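PDB 6FX6: SaTIE-TED from Staphylococcus aureus, which is of unknown function but, as a surface-protein thioester domain, may attach the bacterium covalently to host molecules through a reactive thioester. Local coordinates for residues Q144-K149 against S231-Q236. Residues are numbered along the deposited sequence; the frame is centred on the assembly and turned at random.
Sequences QKKPIK and SWLTLQ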
loop_
_atom_site.group_PDB
_atom_site.type_symbol
_atom_site.label_atom_id
_atom_site.label_comp_id
_atom_site.label_asym_id
_atom_site.label_seq_id
_atom_site.Cartn_x
_atom_site.Cartn_y
_atom_site.Cartn_z
ATOM N N GLN A 144 -11.523 -9.123 19.588
ATOM C CA GLN A 144 -12.016 -9.894 20.730
ATOM C C GLN A 144 -11.102 -9.727 21.947
ATOM O O GLN A 144 -9.923 -9.363 21.821
ATOM C CB GLN A 144 -12.185 -11.374 20.371
ATOM C CG GLN A 144 -13.292 -11.608 19.347
ATOM C CD GLN A 144 -13.657 -13.073 19.157
ATOM O OE1 GLN A 144 -12.808 -13.964 19.246
ATOM N NE2 GLN A 144 -14.933 -13.325 18.881
ATOM N N LYS A 145 -11.687 -9.972 23.117
ATOM C CA LYS A 145 -10.983 -10.005 24.387
ATOM C C LYS A 145 -10.989 -11.442 24.875
ATOM O O LYS A 145 -12.050 -12.059 24.949
ATOM C CB LYS A 145 -11.680 -9.115 25.414
ATOM C CG LYS A 145 -11.628 -7.630 25.094
ATOM C CD LYS A 145 -12.384 -6.819 26.137
ATOM C CE LYS A 145 -12.471 -5.343 25.770
ATOM N NZ LYS A 145 -11.175 -4.631 25.961
ATOM N N LYS A 146 -9.811 -11.968 25.201
ATOM C CA LYS A 146 -9.656 -13.358 25.634
ATOM C C LYS A 146 -8.910 -13.389 26.959
ATOM O O LYS A 146 -7.892 -12.714 27.085
ATOM C CB LYS A 146 -8.830 -14.140 24.618
ATOM C CG LYS A 146 -9.353 -14.129 23.190
ATOM C CD LYS A 146 -10.540 -15.053 22.999
ATOM C CE LYS A 146 -10.716 -15.391 21.527
ATOM N NZ LYS A 146 -12.054 -15.977 21.260
ATOM N N PRO A 147 -9.401 -14.171 27.947
ATOM C CA PRO A 147 -8.645 -14.326 29.189
ATOM C C PRO A 147 -7.452 -15.264 29.011
ATOM O O PRO A 147 -7.527 -16.222 28.245
ATOM C CB PRO A 147 -9.667 -14.941 30.143
ATOM C CG PRO A 147 -10.559 -15.731 29.252
ATOM C CD PRO A 147 -10.663 -14.936 27.982
ATOM N N ILE A 148 -6.364 -14.969 29.712
ATOM C CA ILE A 148 -5.174 -15.818 29.709
ATOM C C ILE A 148 -4.468 -15.690 31.062
ATOM O O ILE A 148 -4.283 -14.579 31.565
ATOM C CB ILE A 148 -4.228 -15.468 28.525
ATOM C CG1 ILE A 148 -3.128 -16.527 28.372
ATOM C CG2 ILE A 148 -3.623 -14.071 28.673
ATOM C CD1 ILE A 148 -2.272 -16.346 27.143
ATOM N N LYS A 149 -4.104 -16.825 31.655
ATOM C CA LYS A 149 -3.379 -16.829 32.929
ATOM C C LYS A 149 -1.892 -16.624 32.695
ATOM O O LYS A 149 -1.344 -17.118 31.705
ATOM C CB LYS A 149 -3.611 -18.137 33.688
ATOM C CG LYS A 149 -5.074 -18.382 34.015
ATOM C CD LYS A 149 -5.260 -19.235 35.257
ATOM C CE LYS A 149 -6.726 -19.275 35.660
ATOM N NZ LYS A 149 -6.932 -19.997 36.945
ATOM N N SER A 231 -5.096 -7.143 12.207
ATOM C CA SER A 231 -6.006 -7.881 13.069
ATOM C C SER A 231 -5.433 -7.724 14.464
ATOM O O SER A 231 -4.219 -7.803 14.629
ATOM C CB SER A 231 -6.073 -9.354 12.678
ATOM O OG SER A 231 -6.600 -9.491 11.375
ATOM N N TRP A 232 -6.287 -7.470 15.456
ATOM C CA TRP A 232 -5.836 -7.353 16.836
ATOM C C TRP A 232 -6.709 -8.104 17.826
ATOM O O TRP A 232 -7.907 -8.330 17.610
ATOM C CB TRP A 232 -5.667 -5.882 17.258
ATOM C CG TRP A 232 -6.906 -5.033 17.224
ATOM C CD1 TRP A 232 -7.289 -4.195 16.218
ATOM C CD2 TRP A 232 -7.898 -4.899 18.254
ATOM N NE1 TRP A 232 -8.461 -3.563 16.542
ATOM C CE2 TRP A 232 -8.862 -3.976 17.785
ATOM C CE3 TRP A 232 -8.074 -5.476 19.517
ATOM C CZ2 TRP A 232 -9.988 -3.612 18.540
ATOM C CZ3 TRP A 232 -9.202 -5.114 20.274
ATOM C CH2 TRP A 232 -10.139 -4.185 19.780
ATOM N N LEU A 233 -6.068 -8.460 18.931
ATOM C CA LEU A 233 -6.648 -9.280 19.977
ATOM C C LEU A 233 -6.144 -8.752 21.307
ATOM O O LEU A 233 -4.929 -8.559 21.477
ATOM C CB LEU A 233 -6.196 -10.722 19.761
ATOM C CG LEU A 233 -6.521 -11.816 20.780
ATOM C CD1 LEU A 233 -6.682 -13.155 20.076
ATOM C CD2 LEU A 233 -5.453 -11.926 21.851
ATOM N N THR A 234 -7.062 -8.525 22.247
ATOM C CA THR A 234 -6.704 -8.034 23.573
ATOM C C THR A 234 -6.751 -9.178 24.572
ATOM O O THR A 234 -7.783 -9.826 24.726
ATOM C CB THR A 234 -7.630 -6.883 24.013
ATOM O OG1 THR A 234 -7.479 -5.792 23.099
ATOM C CG2 THR A 234 -7.280 -6.390 25.426
ATOM N N LEU A 235 -5.628 -9.428 25.241
ATOM C CA LEU A 235 -5.563 -10.432 26.300
ATOM C C LEU A 235 -5.915 -9.803 27.638
ATOM O O LEU A 235 -5.399 -8.741 27.967
ATOM C CB LEU A 235 -4.163 -11.010 26.400
ATOM C CG LEU A 235 -3.553 -11.629 25.142
ATOM C CD1 LEU A 235 -2.073 -11.908 25.364
ATOM C CD2 LEU A 235 -4.284 -12.899 24.744
ATOM N N GLN A 236 -6.791 -10.458 28.397
ATOM C CA GLN A 236 -7.081 -10.068 29.772
ATOM C C GLN A 236 -6.185 -10.936 30.654
ATOM O O GLN A 236 -6.465 -12.118 30.865
ATOM C CB GLN A 236 -8.560 -10.278 30.099
ATOM C CG GLN A 236 -9.514 -9.432 29.263
ATOM C CD GLN A 236 -10.986 -9.755 29.506
ATOM O OE1 GLN A 236 -11.349 -10.884 29.852
ATOM N NE2 GLN A 236 -11.847 -8.759 29.311
HETATM O O HOH W 1 -9.076 -3.699 23.409
#
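Strand 145-149 and the 231-236 part of strand 231-238 run parallel in register, K145 beside T234 and P147 beside Q236, their axes approaching to 4.5 Å and twisted by 41° against each other. Four backbone hydrogen bonds zigzag between them: T234 N to Q144 O (3.0 Å), K146 N to T234 O, Q236 N to K146 O (2.8 Å) and I148 N to Q236 O. The first two donors lie nearly along the C=O axis, whereas the last two sit above the carbonyl plane. The pairing makes 145-149 an outermost strand of a four-stranded mixed sheet whose other neighbours are antiparallel; 231-238 lies between it and 195-201. On the face carrying K145, T234 and Q236, the aliphatic stem of K145 crosses the extended Q236 chain at about a right angle, with Q236 NE2 3.8 Å from K145 CD. The bent end of K145 makes a weak link (3.4 Å) from NZ to a water that also bonds T234 OG1, a hydroxyl held by T197 as well. On the face of K146 and L235, I148 CG2 rests 3.9 Å from L235 CB, and both side chains pack on V186. Within 144-149, K146 NZ gives a hydrogen bond to Q144 OE1 (2.9 Å), approaching from above the carbonyl plane.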